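Local coordinates for protein acyl-CoA dehydrogenase (Geobacillus kaustophilus, PDB 2PG0) that binds FAD and probably catalyses the alpha-beta dehydrogenation of acyl chains, as an acyl-CoA dehydrogenase family flavoenzyme, at residues 20-24 with 49-55; 44-48 with 120-124; 99-103 with 114-118; 140-144 with 155-159; 168-174 with 188-194. All coordinates share one frame; numbering follows the deposited sequence.

Interaction 1: residues 20-24 with 49-55; sequences AFRKF and KMGENGF
Phe21, Phe24 and Phe55 form an aromatic cluster between helix 12-28 and the C-terminal end of helix 44-52, in the all-helical N-terminal domain of the acyl-CoA dehydrogenase fold. Phe55 is the middle ring of two T-shaped (edge-to-face) pairs. Phe21 turns its edge to the face of Phe55, with centroids 4.6 Å apart and planes at 62°; CD1 of Phe21 sits over the centre of that ring. Phe55 in turn points its edge at Phe24, and its CE2 comes 3.7 Å from CG of Phe24, over one face but toward the rim. With CG anti to the backbone N in both Phe21 (chi1 -173°) and Phe24 (chi1 174°), the two rings of the first helix reach across to the second.

Met50 adds a Met-aromatic contact to each. Its chain bends at chi2 and chi3, bringing SD 3.5 Å from CE2 of Phe24, obliquely to the ring, and 3.7 Å from CE1 of Phe21, at the edge of that ring, near its plane. CB of Lys49 meets the edge of Phe24 at CZ, while the lysine NZ leads off to a salt bridge with Glu28. An alanine in place of Phe24 is likely to open a gap between Met50 and Phe55, taking from Phe55 the ring face its edge rests on. Gly54 ends the helix in a Schellman motif. ND2 of Asn53, 3.6 Å from CE1 of Phe24, donates a nearly straight 2.8 Å hydrogen bond to O of Lys49, which also accepts from Asn53 N on the opposite face of its carbonyl plane.

Interaction 2: residues 44-48 with 120-124; sequences RSFWA and TGELI
Ile124 is wedged between Trp47 and Arg44, and these three residues bury more surface than any others where helix 44-52 meets the loop leading from helix 108-120 to strand 125-128. The CD1 methyl of Ile124 does most of the touching. It lies over the five-membered ring of Trp47 in a CH-pi contact, 3.7 Å from the ring centroid and 17° off the normal. CG2, the other branch, reaches the six-membered ring and comes 3.9 Å from CH2 of Trp47. With CG1 anti to its carbonyl carbon (chi1 -65°), Ile124 can lay both branches along the indole.

Arg44 covers the same methyl with one face of its guanidinium: NE of Arg44 is 3.3 Å from CD1 of Ile124. Bends at chi2 and chi3 fold the arginine over the isoleucine. NH2 of Arg44 lies 3.2 Å from O of Glu122, close to the guanidinium plane but badly angled for a hydrogen bond; its strong partner is the carboxylate of Asp168, with which it forms a salt bridge. A serine in place of Trp47 would probably leave CD1 and CG2 of Ile124 without the aromatic face they rest on, opening a gap beside the loop.

Gly121 passes close to the helix backbone with positive phi, where a CB would clash with O of Trp47. Nearby, water 1 donates to O of Ala48 and O of Thr120, 2.7 Å from each. The guanidinium face and the indole thus flank an apolar methyl, and pairing the charge of Arg44 with Asp168 probably lets that flat face lie against it.

Interaction 3: residues 99-103 with 114-118; sequences TPYIA and WLPKC
CG2 of Ile102 meets CD2 of Leu115 at 3.7 Å, the two side chains reaching past one another from the opposing helices 89-105 and 108-120, which pack as a nearly antiparallel pair. The short helical segments cross at -150°, with their axes 10.6 Å apart at closest approach.

Apolar contacts carry the interface. The same Ile102 branch faces the edge of the Trp114 indole near its plane, at a looser 4.2 Å from CE3. With CG1 beside the backbone N (chi1 -61°), the CG2 methyl of Ile102 falls anti to that N and points between leucine and tryptophan. The other Leu115 methyl, CD1, reaches CB of Ala103 at 4.3 Å, and so one leucine spans two neighbouring residues of the opposite helix. A turn away, CG2 of Thr99 packs against Cys118, 3.8 Å from SG and 3.9 Å from CB, a methyl-to-thiol contact.

Polar groups of these residues are served elsewhere. OG1 of Thr99 bonds to O of His94 within its own helix, which lets the methyl branch be the part that faces Cys118. NE1 of Trp114 bonds to Glu193 on strand 187-193, and His94 NE2 bonds to O of Cys118, adding a polar tie between the two helices beside the apolar patch. Leu169 of strand 169-175 touches both Ile102 and Trp114, extending the core from the helices to the beta domain.

Branched aliphatic groups, an indole edge and a thiol make this a greasy seam that probably holds by close fit, since the polar side-chain atoms of Thr99 and Trp114 bond to groups outside the two segments.

Interaction 4: residues 140-144 with 155-159; sequences NISTT and NGQKT
Thr143 fits closely against Gly156, their CA atoms only 4.1 Å apart, where residues 140-144, the approach to strand 144-148, run alongside strand 151-161. This is the tight part. CA of Thr143 makes a CA-H...O contact of 3.3 Å with O of Asn155, and OG1 of Thr143 lies 3.5 Å from CA of Gly156. A CB on Gly156 would strike that hydroxyl, and the backbone angles alone already suit a residue without one. CE of Lys158 also closes in on OG1, its chain bent at chi2 to come back toward the loop. Both polar ends meet on one acid: Glu131 forms a salt bridge with Lys158 NZ and a hydrogen bond with Thr143 OG1. The ammonium also bonds to the carbonyls of Met129 and Ala173, three acceptors that would probably offset the cost of burying its charge. Water 2, accepting from Gln157 N, reaches the edge of this part with a weak bond to Thr143 OG1.

Next along, Thr144 and Asn155 form an antiparallel hydrogen-bonded pair. N of Thr144 reaches O of Asn155 and N of Asn155 reaches O of Thr144, each at 2.9 Å and in the carbonyl plane.

The looser side is watery. OG1 of Thr144 stands 3.9 Å from CB of Asn155, and water 3 bridges the two side chains, 2.8 Å from Thr144 OG1 and accepting from Asn155 ND2, whose OD1 is held by Asp222.

With the side chain of Lys158 about 6 Å from the bound FAD, the Thr144-Asn155 pair closes the open end of the beta hairpin 144-148/151-161 in the FAD-binding region of the middle domain.

Interaction 5: residues 168-174 with 188-194; sequences DLIVVAC and SLLVVER
OD1 of Asp168 takes a 2.8 Å hydrogen bond from NE of Arg194, part of a salt bridge that closes one end of the hairpin of strands 169-175 and 187-193. The donor lies on the anti side of the carboxylate, 19° out of its plane, and meets it at the guanidinium edge, the two flat groups being turned 62° apart. Extended from a CG anti to the backbone N (chi1 178°) and bent only at chi3, Arg194 brings NE to the acid. The other oxygen, OD2, is gripped from outside by Arg44 and by N of Ile124; Arg194 N bonds to O of Asp168.

From here the strands run antiparallel. Ile170 with Val192, Val172 with Leu190 and Cys174 with Ser188 are hydrogen-bonded pairs, each with two backbone bonds.

Their side chains share one face, where CG2 of Val172 meets CG2 of Val192 at 3.7 Å and SG of Cys174 approaches CB of Leu190. On the opposite face CD2 of Leu169 lies along Glu193, 3.6 Å from its CG, and CD2 of Leu189 reaches CB of Ala173 at 3.9 Å. This face packs on helix 89-105, and its Val171 side chain is about 4 Å from that of Ile127, an FAD-binding residue of the adjacent strand. The chemistry is consistent with a firmly held, largely buried ladder sheathed in aliphatic groups, its charge pair set at the end, where Asp168 is shared between two arginines.

Overall arrangement
Interactions 1, 2 and 3 lie in the helical N-terminal domain, 4 and 5 in the beta middle domain. Interactions 1 and 2 share helix 44-52, with centres about 12 Å apart, and alternate in sequence; interaction 3 falls wholly between the two segments of interaction 2. Interactions 4 and 5 follow in series, their centres about 12 Å apart, on different sheets joined through Lys158 and Ala173. The domains meet where interaction 5 touches both 2 (Asp168 with Arg44) and 3 (Trp114 with Glu193). Interactions 1 and 4, with centres about 36 Å apart, sit on opposite sides of the chain's centre. The contacts thus form a continuous path from the outer helices to the beta domain beside the flavin.

Interaction 1: residues 20-24 with 49-55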
# COMPACT_ATOMS: atom_id res chain seq x y z
N ALA A 20 -10.62 9.52 -37.75
CA ALA A 20 -10.04 10.53 -38.64
C ALA A 20 -8.83 11.21 -38.00
O ALA A 20 -7.79 11.42 -38.64
CB ALA A 20 -11.08 11.58 -39.04
N PHE A 21 -8.97 11.56 -36.72
CA PHE A 21 -7.89 12.21 -35.98
C PHE A 21 -6.71 11.24 -35.79
O PHE A 21 -5.55 11.64 -35.95
CB PHE A 21 -8.40 12.77 -34.64
CG PHE A 21 -7.40 13.61 -33.90
CD1 PHE A 21 -6.74 14.67 -34.53
CD2 PHE A 21 -7.11 13.33 -32.56
CE1 PHE A 21 -5.79 15.44 -33.84
CE2 PHE A 21 -6.18 14.11 -31.86
CZ PHE A 21 -5.52 15.15 -32.49
N ARG A 22 -6.99 9.98 -35.48
CA ARG A 22 -5.93 8.98 -35.37
C ARG A 22 -5.17 8.81 -36.69
O ARG A 22 -3.95 8.63 -36.70
CB ARG A 22 -6.48 7.63 -34.91
CG ARG A 22 -5.38 6.62 -34.54
CD ARG A 22 -5.97 5.24 -34.32
NE ARG A 22 -7.03 5.23 -33.31
CZ ARG A 22 -6.84 5.15 -32.00
NH1 ARG A 22 -5.61 5.07 -31.50
NH2 ARG A 22 -7.87 5.15 -31.18
N LYS A 23 -5.90 8.88 -37.81
CA LYS A 23 -5.26 8.78 -39.13
C LYS A 23 -4.28 9.94 -39.35
O LYS A 23 -3.18 9.73 -39.86
CB LYS A 23 -6.31 8.74 -40.24
CG LYS A 23 -5.72 8.40 -41.60
CD LYS A 23 -6.82 8.15 -42.63
CE LYS A 23 -6.20 7.62 -43.93
NZ LYS A 23 -7.21 6.87 -44.74
N PHE A 24 -4.69 11.14 -38.96
CA PHE A 24 -3.82 12.31 -39.01
C PHE A 24 -2.54 12.08 -38.18
O PHE A 24 -1.42 12.30 -38.65
CB PHE A 24 -4.58 13.55 -38.52
CG PHE A 24 -3.74 14.78 -38.40
CD1 PHE A 24 -3.49 15.59 -39.51
CD2 PHE A 24 -3.22 15.16 -37.16
CE1 PHE A 24 -2.71 16.74 -39.39
CE2 PHE A 24 -2.44 16.31 -37.04
CZ PHE A 24 -2.19 17.11 -38.16
N LYS A 49 -0.61 22.51 -39.00
CA LYS A 49 -1.34 21.38 -39.57
C LYS A 49 -2.57 21.04 -38.73
O LYS A 49 -3.64 20.77 -39.26
CB LYS A 49 -0.43 20.16 -39.72
CG LYS A 49 0.63 20.30 -40.81
CD LYS A 49 1.72 19.25 -40.61
CE LYS A 49 2.73 19.26 -41.73
NZ LYS A 49 3.86 18.34 -41.42
N MET A 50 -2.41 21.06 -37.40
CA MET A 50 -3.54 20.86 -36.50
C MET A 50 -4.64 21.90 -36.75
O MET A 50 -5.83 21.55 -36.82
CB MET A 50 -3.07 20.89 -35.04
CG MET A 50 -2.31 19.62 -34.59
SD MET A 50 -3.31 18.16 -34.21
CE MET A 50 -4.05 18.69 -32.65
N GLY A 51 -4.25 23.16 -36.90
CA GLY A 51 -5.20 24.24 -37.10
C GLY A 51 -5.96 24.14 -38.41
O GLY A 51 -7.18 24.34 -38.44
N GLU A 52 -5.24 23.83 -39.48
CA GLU A 52 -5.85 23.77 -40.82
C GLU A 52 -6.81 22.59 -40.97
O GLU A 52 -7.74 22.63 -41.79
CB GLU A 52 -4.78 23.80 -41.92
CG GLU A 52 -4.06 22.49 -42.16
CD GLU A 52 -2.81 22.63 -43.03
OE1 GLU A 52 -2.38 23.78 -43.30
OE2 GLU A 52 -2.25 21.59 -43.45
N ASN A 53 -6.60 21.56 -40.15
CA ASN A 53 -7.44 20.36 -40.17
C ASN A 53 -8.61 20.44 -39.17
O ASN A 53 -9.41 19.51 -39.08
CB ASN A 53 -6.58 19.12 -39.94
CG ASN A 53 -5.82 18.69 -41.19
OD1 ASN A 53 -6.36 17.98 -42.05
ND2 ASN A 53 -4.57 19.11 -41.31
N GLY A 54 -8.70 21.55 -38.44
CA GLY A 54 -9.81 21.81 -37.51
C GLY A 54 -9.65 21.20 -36.13
O GLY A 54 -10.63 21.08 -35.38
N PHE A 55 -8.43 20.82 -35.77
CA PHE A 55 -8.19 20.15 -34.49
C PHE A 55 -7.76 21.09 -33.36
O PHE A 55 -7.44 20.63 -32.25
CB PHE A 55 -7.17 19.01 -34.65
CG PHE A 55 -7.53 18.00 -35.71
CD1 PHE A 55 -8.82 17.49 -35.81
CD2 PHE A 55 -6.56 17.56 -36.60
CE1 PHE A 55 -9.15 16.55 -36.79
CE2 PHE A 55 -6.87 16.63 -37.59
CZ PHE A 55 -8.17 16.12 -37.69

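Interaction 2: residues 44-48 with 120-124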
# COMPACT_ATOMS: atom_id res chain seq x y z
N ARG A 44 6.43 24.31 -34.90
CA ARG A 44 5.29 25.17 -35.22
C ARG A 44 4.45 24.63 -36.37
O ARG A 44 3.23 24.80 -36.39
CB ARG A 44 5.76 26.57 -35.61
CG ARG A 44 6.05 27.53 -34.48
CD ARG A 44 4.86 27.68 -33.55
NE ARG A 44 3.90 28.73 -33.93
CZ ARG A 44 3.79 29.90 -33.31
NH1 ARG A 44 4.58 30.21 -32.28
NH2 ARG A 44 2.88 30.78 -33.71
N SER A 45 5.12 24.01 -37.35
CA SER A 45 4.44 23.45 -38.52
C SER A 45 3.40 22.40 -38.13
O SER A 45 2.36 22.28 -38.80
CB SER A 45 5.45 22.89 -39.52
OG SER A 45 6.19 21.82 -38.97
N PHE A 46 3.65 21.66 -37.04
CA PHE A 46 2.67 20.70 -36.53
C PHE A 46 1.39 21.37 -36.04
O PHE A 46 0.30 20.91 -36.35
CB PHE A 46 3.25 19.79 -35.43
CG PHE A 46 2.26 18.78 -34.91
CD1 PHE A 46 1.96 17.63 -35.65
CD2 PHE A 46 1.57 19.01 -33.72
CE1 PHE A 46 1.02 16.70 -35.19
CE2 PHE A 46 0.63 18.08 -33.25
CZ PHE A 46 0.36 16.93 -33.98
N TRP A 47 1.53 22.44 -35.27
CA TRP A 47 0.38 23.24 -34.83
C TRP A 47 -0.41 23.81 -36.02
O TRP A 47 -1.64 23.84 -36.00
CB TRP A 47 0.86 24.40 -33.96
CG TRP A 47 1.29 23.98 -32.57
CD1 TRP A 47 2.47 23.39 -32.21
CD2 TRP A 47 0.54 24.15 -31.36
NE1 TRP A 47 2.49 23.18 -30.84
CE2 TRP A 47 1.32 23.64 -30.30
CE3 TRP A 47 -0.72 24.69 -31.07
CZ2 TRP A 47 0.89 23.65 -28.97
CZ3 TRP A 47 -1.16 24.69 -29.76
CH2 TRP A 47 -0.35 24.18 -28.72
N ALA A 48 0.32 24.27 -37.04
CA ALA A 48 -0.30 24.81 -38.25
C ALA A 48 -1.14 23.73 -38.94
O ALA A 48 -2.24 24.02 -39.42
CB ALA A 48 0.77 25.34 -39.19
N THR A 120 -6.62 28.62 -35.91
CA THR A 120 -5.71 28.26 -37.00
C THR A 120 -4.32 27.85 -36.50
O THR A 120 -3.56 27.20 -37.22
CB THR A 120 -5.57 29.42 -38.01
OG1 THR A 120 -4.89 28.96 -39.18
CG2 THR A 120 -4.80 30.54 -37.40
N GLY A 121 -4.00 28.22 -35.26
CA GLY A 121 -2.68 27.94 -34.70
C GLY A 121 -1.64 29.01 -34.99
O GLY A 121 -0.46 28.83 -34.69
N GLU A 122 -2.09 30.13 -35.56
CA GLU A 122 -1.22 31.29 -35.81
C GLU A 122 -0.81 31.93 -34.48
O GLU A 122 0.27 32.51 -34.36
CB GLU A 122 -1.91 32.32 -36.71
CG GLU A 122 -1.05 33.54 -37.04
CD GLU A 122 -1.62 34.42 -38.15
OE1 GLU A 122 -2.62 34.04 -38.80
OE2 GLU A 122 -1.06 35.52 -38.37
N LEU A 123 -1.71 31.84 -33.50
CA LEU A 123 -1.39 32.20 -32.14
C LEU A 123 -1.50 30.96 -31.26
O LEU A 123 -2.52 30.28 -31.26
CB LEU A 123 -2.31 33.32 -31.64
CG LEU A 123 -2.25 34.67 -32.36
CD1 LEU A 123 -3.29 35.62 -31.77
CD2 LEU A 123 -0.86 35.29 -32.28
N ILE A 124 -0.42 30.67 -30.55
CA ILE A 124 -0.37 29.59 -29.58
C ILE A 124 -0.46 30.24 -28.20
O ILE A 124 0.16 31.28 -27.97
CB ILE A 124 0.94 28.77 -29.74
CG1 ILE A 124 0.94 28.07 -31.12
CG2 ILE A 124 1.12 27.75 -28.60
CD1 ILE A 124 2.21 27.30 -31.43
O HOH W 1 -3.22 26.50 -39.78

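Interaction 3: residues 99-103 with 114-118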
# COMPACT_ATOMS: atom_id res chain seq x y z
N THR A 99 -7.44 29.06 -24.02
CA THR A 99 -8.36 29.79 -24.90
C THR A 99 -9.78 29.96 -24.34
O THR A 99 -10.39 30.99 -24.58
CB THR A 99 -8.37 29.24 -26.35
OG1 THR A 99 -8.81 27.88 -26.35
CG2 THR A 99 -6.99 29.31 -26.95
N PRO A 100 -10.31 28.96 -23.58
CA PRO A 100 -11.57 29.24 -22.88
C PRO A 100 -11.60 30.51 -22.01
O PRO A 100 -12.67 31.09 -21.83
CB PRO A 100 -11.78 27.99 -22.02
CG PRO A 100 -11.16 26.91 -22.82
CD PRO A 100 -9.90 27.55 -23.36
N TYR A 101 -10.46 30.95 -21.48
CA TYR A 101 -10.44 32.22 -20.73
C TYR A 101 -10.82 33.39 -21.63
O TYR A 101 -11.59 34.26 -21.23
CB TYR A 101 -9.07 32.50 -20.12
CG TYR A 101 -8.75 31.73 -18.85
CD1 TYR A 101 -8.24 30.43 -18.92
CD2 TYR A 101 -8.92 32.31 -17.60
CE1 TYR A 101 -7.92 29.73 -17.76
CE2 TYR A 101 -8.61 31.61 -16.43
CZ TYR A 101 -8.11 30.32 -16.52
OH TYR A 101 -7.79 29.62 -15.38
N ILE A 102 -10.27 33.40 -22.84
CA ILE A 102 -10.54 34.44 -23.84
C ILE A 102 -12.03 34.42 -24.23
O ILE A 102 -12.68 35.47 -24.26
CB ILE A 102 -9.61 34.31 -25.09
CG1 ILE A 102 -8.13 34.46 -24.68
CG2 ILE A 102 -9.98 35.34 -26.19
CD1 ILE A 102 -7.12 34.02 -25.76
N ALA A 103 -12.57 33.23 -24.50
CA ALA A 103 -13.98 33.11 -24.88
C ALA A 103 -14.93 33.50 -23.74
O ALA A 103 -15.94 34.16 -23.98
CB ALA A 103 -14.27 31.70 -25.37
N TRP A 114 -8.36 37.74 -31.18
CA TRP A 114 -7.53 36.60 -30.79
C TRP A 114 -8.03 35.21 -31.20
O TRP A 114 -7.23 34.37 -31.65
CB TRP A 114 -7.22 36.64 -29.28
CG TRP A 114 -6.33 37.78 -28.88
CD1 TRP A 114 -5.27 38.27 -29.58
CD2 TRP A 114 -6.41 38.54 -27.68
NE1 TRP A 114 -4.69 39.31 -28.90
CE2 TRP A 114 -5.37 39.50 -27.72
CE3 TRP A 114 -7.26 38.52 -26.56
CZ2 TRP A 114 -5.16 40.43 -26.69
CZ3 TRP A 114 -7.05 39.44 -25.54
CH2 TRP A 114 -6.01 40.39 -25.61
N LEU A 115 -9.32 34.96 -31.05
CA LEU A 115 -9.87 33.62 -31.29
C LEU A 115 -9.65 33.02 -32.69
O LEU A 115 -9.29 31.85 -32.79
CB LEU A 115 -11.33 33.51 -30.85
CG LEU A 115 -11.59 33.60 -29.35
CD1 LEU A 115 -13.07 33.46 -29.09
CD2 LEU A 115 -10.79 32.56 -28.56
N PRO A 116 -9.86 33.81 -33.77
CA PRO A 116 -9.60 33.21 -35.09
C PRO A 116 -8.19 32.62 -35.24
O PRO A 116 -8.05 31.52 -35.79
CB PRO A 116 -9.81 34.39 -36.05
CG PRO A 116 -10.82 35.24 -35.34
CD PRO A 116 -10.36 35.19 -33.90
N LYS A 117 -7.17 33.31 -34.75
CA LYS A 117 -5.80 32.82 -34.86
C LYS A 117 -5.48 31.66 -33.89
O LYS A 117 -4.60 30.85 -34.16
CB LYS A 117 -4.80 33.96 -34.73
CG LYS A 117 -4.69 34.82 -35.99
CD LYS A 117 -3.79 36.01 -35.74
CE LYS A 117 -3.97 37.06 -36.82
NZ LYS A 117 -3.12 38.25 -36.54
N CYS A 118 -6.22 31.58 -32.79
CA CYS A 118 -6.12 30.42 -31.89
C CYS A 118 -6.66 29.16 -32.57
O CYS A 118 -6.14 28.08 -32.35
CB CYS A 118 -6.85 30.67 -30.57
SG CYS A 118 -6.08 31.93 -29.52

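Interaction 4: residues 140-144 with 155-159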
# COMPACT_ATOMS: atom_id res chain seq x y z
N ASN A 140 -0.25 34.02 -3.02
CA ASN A 140 1.01 34.65 -2.60
C ASN A 140 1.96 35.01 -3.75
O ASN A 140 3.14 35.32 -3.52
CB ASN A 140 1.72 33.75 -1.57
CG ASN A 140 2.80 34.49 -0.80
OD1 ASN A 140 2.60 35.62 -0.35
ND2 ASN A 140 3.96 33.85 -0.65
N ILE A 141 1.46 34.98 -4.98
CA ILE A 141 2.25 35.43 -6.14
C ILE A 141 2.63 36.90 -6.00
O ILE A 141 1.89 37.67 -5.38
CB ILE A 141 1.51 35.19 -7.49
CG1 ILE A 141 0.13 35.85 -7.49
CG2 ILE A 141 1.43 33.69 -7.79
CD1 ILE A 141 -0.49 35.99 -8.88
N SER A 142 3.78 37.30 -6.54
CA SER A 142 4.25 38.66 -6.34
C SER A 142 4.53 39.45 -7.63
O SER A 142 4.98 40.61 -7.56
CB SER A 142 5.46 38.68 -5.40
OG SER A 142 6.56 38.00 -5.98
N THR A 143 4.26 38.85 -8.79
CA THR A 143 4.33 39.59 -10.06
C THR A 143 3.36 40.76 -9.99
O THR A 143 2.19 40.58 -9.67
CB THR A 143 4.03 38.68 -11.30
OG1 THR A 143 5.03 37.66 -11.41
CG2 THR A 143 4.02 39.51 -12.59
N THR A 144 3.86 41.97 -10.26
CA THR A 144 3.04 43.17 -10.18
C THR A 144 2.75 43.76 -11.55
O THR A 144 3.55 43.65 -12.48
CB THR A 144 3.70 44.27 -9.31
OG1 THR A 144 4.97 44.63 -9.87
CG2 THR A 144 3.90 43.80 -7.88
N ASN A 155 6.21 43.55 -13.69
CA ASN A 155 7.47 43.10 -13.13
C ASN A 155 7.27 41.79 -12.38
O ASN A 155 6.39 41.68 -11.54
CB ASN A 155 8.05 44.16 -12.20
CG ASN A 155 8.73 45.27 -12.95
OD1 ASN A 155 9.83 45.10 -13.47
ND2 ASN A 155 8.08 46.43 -13.02
N GLY A 156 8.08 40.80 -12.71
CA GLY A 156 7.95 39.50 -12.06
C GLY A 156 8.53 38.37 -12.87
O GLY A 156 9.14 38.59 -13.92
N GLN A 157 8.36 37.16 -12.36
CA GLN A 157 8.91 35.97 -12.99
C GLN A 157 7.89 34.86 -12.82
O GLN A 157 7.28 34.70 -11.76
CB GLN A 157 10.25 35.60 -12.34
CG GLN A 157 10.94 34.37 -12.92
CD GLN A 157 12.31 34.12 -12.30
OE1 GLN A 157 12.93 35.03 -11.76
NE2 GLN A 157 12.78 32.88 -12.39
N LYS A 158 7.69 34.12 -13.91
CA LYS A 158 6.80 32.97 -13.92
C LYS A 158 7.62 31.75 -14.27
O LYS A 158 8.59 31.84 -15.02
CB LYS A 158 5.66 33.17 -14.92
CG LYS A 158 4.73 34.34 -14.59
CD LYS A 158 3.91 34.06 -13.34
CE LYS A 158 2.93 35.17 -13.04
NZ LYS A 158 2.30 34.96 -11.70
N THR A 159 7.24 30.60 -13.72
CA THR A 159 8.09 29.42 -13.83
C THR A 159 7.27 28.19 -14.26
O THR A 159 6.06 28.14 -14.02
CB THR A 159 8.84 29.16 -12.49
OG1 THR A 159 9.76 28.07 -12.64
CG2 THR A 159 7.86 28.84 -11.40
O HOH W 2 7.62 37.09 -9.44
O HOH W 3 5.34 46.54 -11.93

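Interaction 5: residues 168-174 with 188-194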
# COMPACT_ATOMS: atom_id res chain seq x y z
N ASP A 168 2.44 32.78 -28.15
CA ASP A 168 2.34 34.13 -28.70
C ASP A 168 1.41 34.99 -27.86
O ASP A 168 1.47 36.23 -27.92
CB ASP A 168 1.80 34.06 -30.12
CG ASP A 168 2.56 33.07 -30.98
OD1 ASP A 168 3.73 33.35 -31.32
OD2 ASP A 168 1.98 32.00 -31.31
N LEU A 169 0.53 34.33 -27.11
CA LEU A 169 -0.40 34.97 -26.19
C LEU A 169 -0.26 34.28 -24.84
O LEU A 169 -0.47 33.07 -24.75
CB LEU A 169 -1.84 34.80 -26.66
CG LEU A 169 -2.38 35.54 -27.89
CD1 LEU A 169 -3.88 35.30 -27.96
CD2 LEU A 169 -2.10 37.04 -27.83
N ILE A 170 0.08 35.02 -23.80
CA ILE A 170 0.22 34.42 -22.47
C ILE A 170 -0.76 35.08 -21.50
O ILE A 170 -0.71 36.29 -21.30
CB ILE A 170 1.69 34.48 -21.95
CG1 ILE A 170 2.68 33.87 -22.95
CG2 ILE A 170 1.82 33.75 -20.61
CD1 ILE A 170 3.22 34.87 -24.00
N VAL A 171 -1.66 34.29 -20.93
CA VAL A 171 -2.55 34.77 -19.87
C VAL A 171 -1.76 34.81 -18.55
O VAL A 171 -1.39 33.76 -18.01
CB VAL A 171 -3.83 33.92 -19.74
CG1 VAL A 171 -4.70 34.42 -18.58
CG2 VAL A 171 -4.63 33.93 -21.07
N VAL A 172 -1.48 36.02 -18.06
CA VAL A 172 -0.60 36.20 -16.90
C VAL A 172 -1.37 36.64 -15.65
O VAL A 172 -2.09 37.64 -15.67
CB VAL A 172 0.56 37.20 -17.20
CG1 VAL A 172 1.48 37.36 -15.99
CG2 VAL A 172 1.36 36.74 -18.42
N ALA A 173 -1.22 35.88 -14.56
CA ALA A 173 -1.79 36.25 -13.27
C ALA A 173 -0.82 37.18 -12.56
O ALA A 173 0.34 36.82 -12.33
CB ALA A 173 -2.10 35.01 -12.42
N CYS A 174 -1.27 38.38 -12.22
CA CYS A 174 -0.40 39.37 -11.60
C CYS A 174 -1.15 40.19 -10.56
O CYS A 174 -2.38 40.21 -10.55
CB CYS A 174 0.19 40.29 -12.67
SG CYS A 174 -1.05 40.95 -13.77
N SER A 188 -5.22 40.00 -10.96
CA SER A 188 -5.88 40.22 -12.24
C SER A 188 -5.26 39.35 -13.30
O SER A 188 -4.11 38.92 -13.16
CB SER A 188 -5.75 41.68 -12.65
OG SER A 188 -6.38 42.53 -11.71
N LEU A 189 -6.00 39.09 -14.37
CA LEU A 189 -5.46 38.38 -15.53
C LEU A 189 -5.17 39.37 -16.65
O LEU A 189 -6.01 40.17 -17.02
CB LEU A 189 -6.41 37.27 -16.00
CG LEU A 189 -6.76 36.19 -14.97
CD1 LEU A 189 -7.60 35.09 -15.60
CD2 LEU A 189 -5.51 35.60 -14.30
N LEU A 190 -3.94 39.31 -17.16
CA LEU A 190 -3.49 40.22 -18.20
C LEU A 190 -2.88 39.42 -19.35
O LEU A 190 -2.00 38.59 -19.13
CB LEU A 190 -2.47 41.20 -17.60
CG LEU A 190 -1.88 42.35 -18.41
CD1 LEU A 190 -2.96 43.34 -18.87
CD2 LEU A 190 -0.84 43.07 -17.58
N VAL A 191 -3.37 39.65 -20.56
CA VAL A 191 -2.83 38.96 -21.74
C VAL A 191 -1.54 39.63 -22.20
O VAL A 191 -1.53 40.83 -22.50
CB VAL A 191 -3.87 38.90 -22.90
CG1 VAL A 191 -3.26 38.26 -24.14
CG2 VAL A 191 -5.12 38.14 -22.46
N VAL A 192 -0.46 38.87 -22.25
CA VAL A 192 0.82 39.40 -22.72
C VAL A 192 1.15 38.81 -24.09
O VAL A 192 1.18 37.59 -24.26
CB VAL A 192 1.97 39.15 -21.71
CG1 VAL A 192 3.31 39.64 -22.27
CG2 VAL A 192 1.67 39.85 -20.39
N GLU A 193 1.38 39.69 -25.06
CA GLU A 193 1.63 39.26 -26.43
C GLU A 193 3.12 39.12 -26.70
O GLU A 193 3.94 39.76 -26.04
CB GLU A 193 0.97 40.24 -27.41
CG GLU A 193 -0.54 40.28 -27.30
CD GLU A 193 -1.18 41.30 -28.22
OE1 GLU A 193 -0.92 42.51 -28.06
OE2 GLU A 193 -1.96 40.88 -29.11
N ARG A 194 3.47 38.28 -27.67
CA ARG A 194 4.85 38.12 -28.11
C ARG A 194 5.44 39.50 -28.47
O ARG A 194 4.72 40.38 -28.93
CB ARG A 194 4.92 37.17 -29.31
CG ARG A 194 6.33 36.98 -29.91
CD ARG A 194 6.35 35.95 -31.04
NE ARG A 194 6.10 34.59 -30.57
CZ ARG A 194 6.99 33.80 -29.97
NH1 ARG A 194 8.23 34.23 -29.74
NH2 ARG A 194 6.65 32.57 -29.59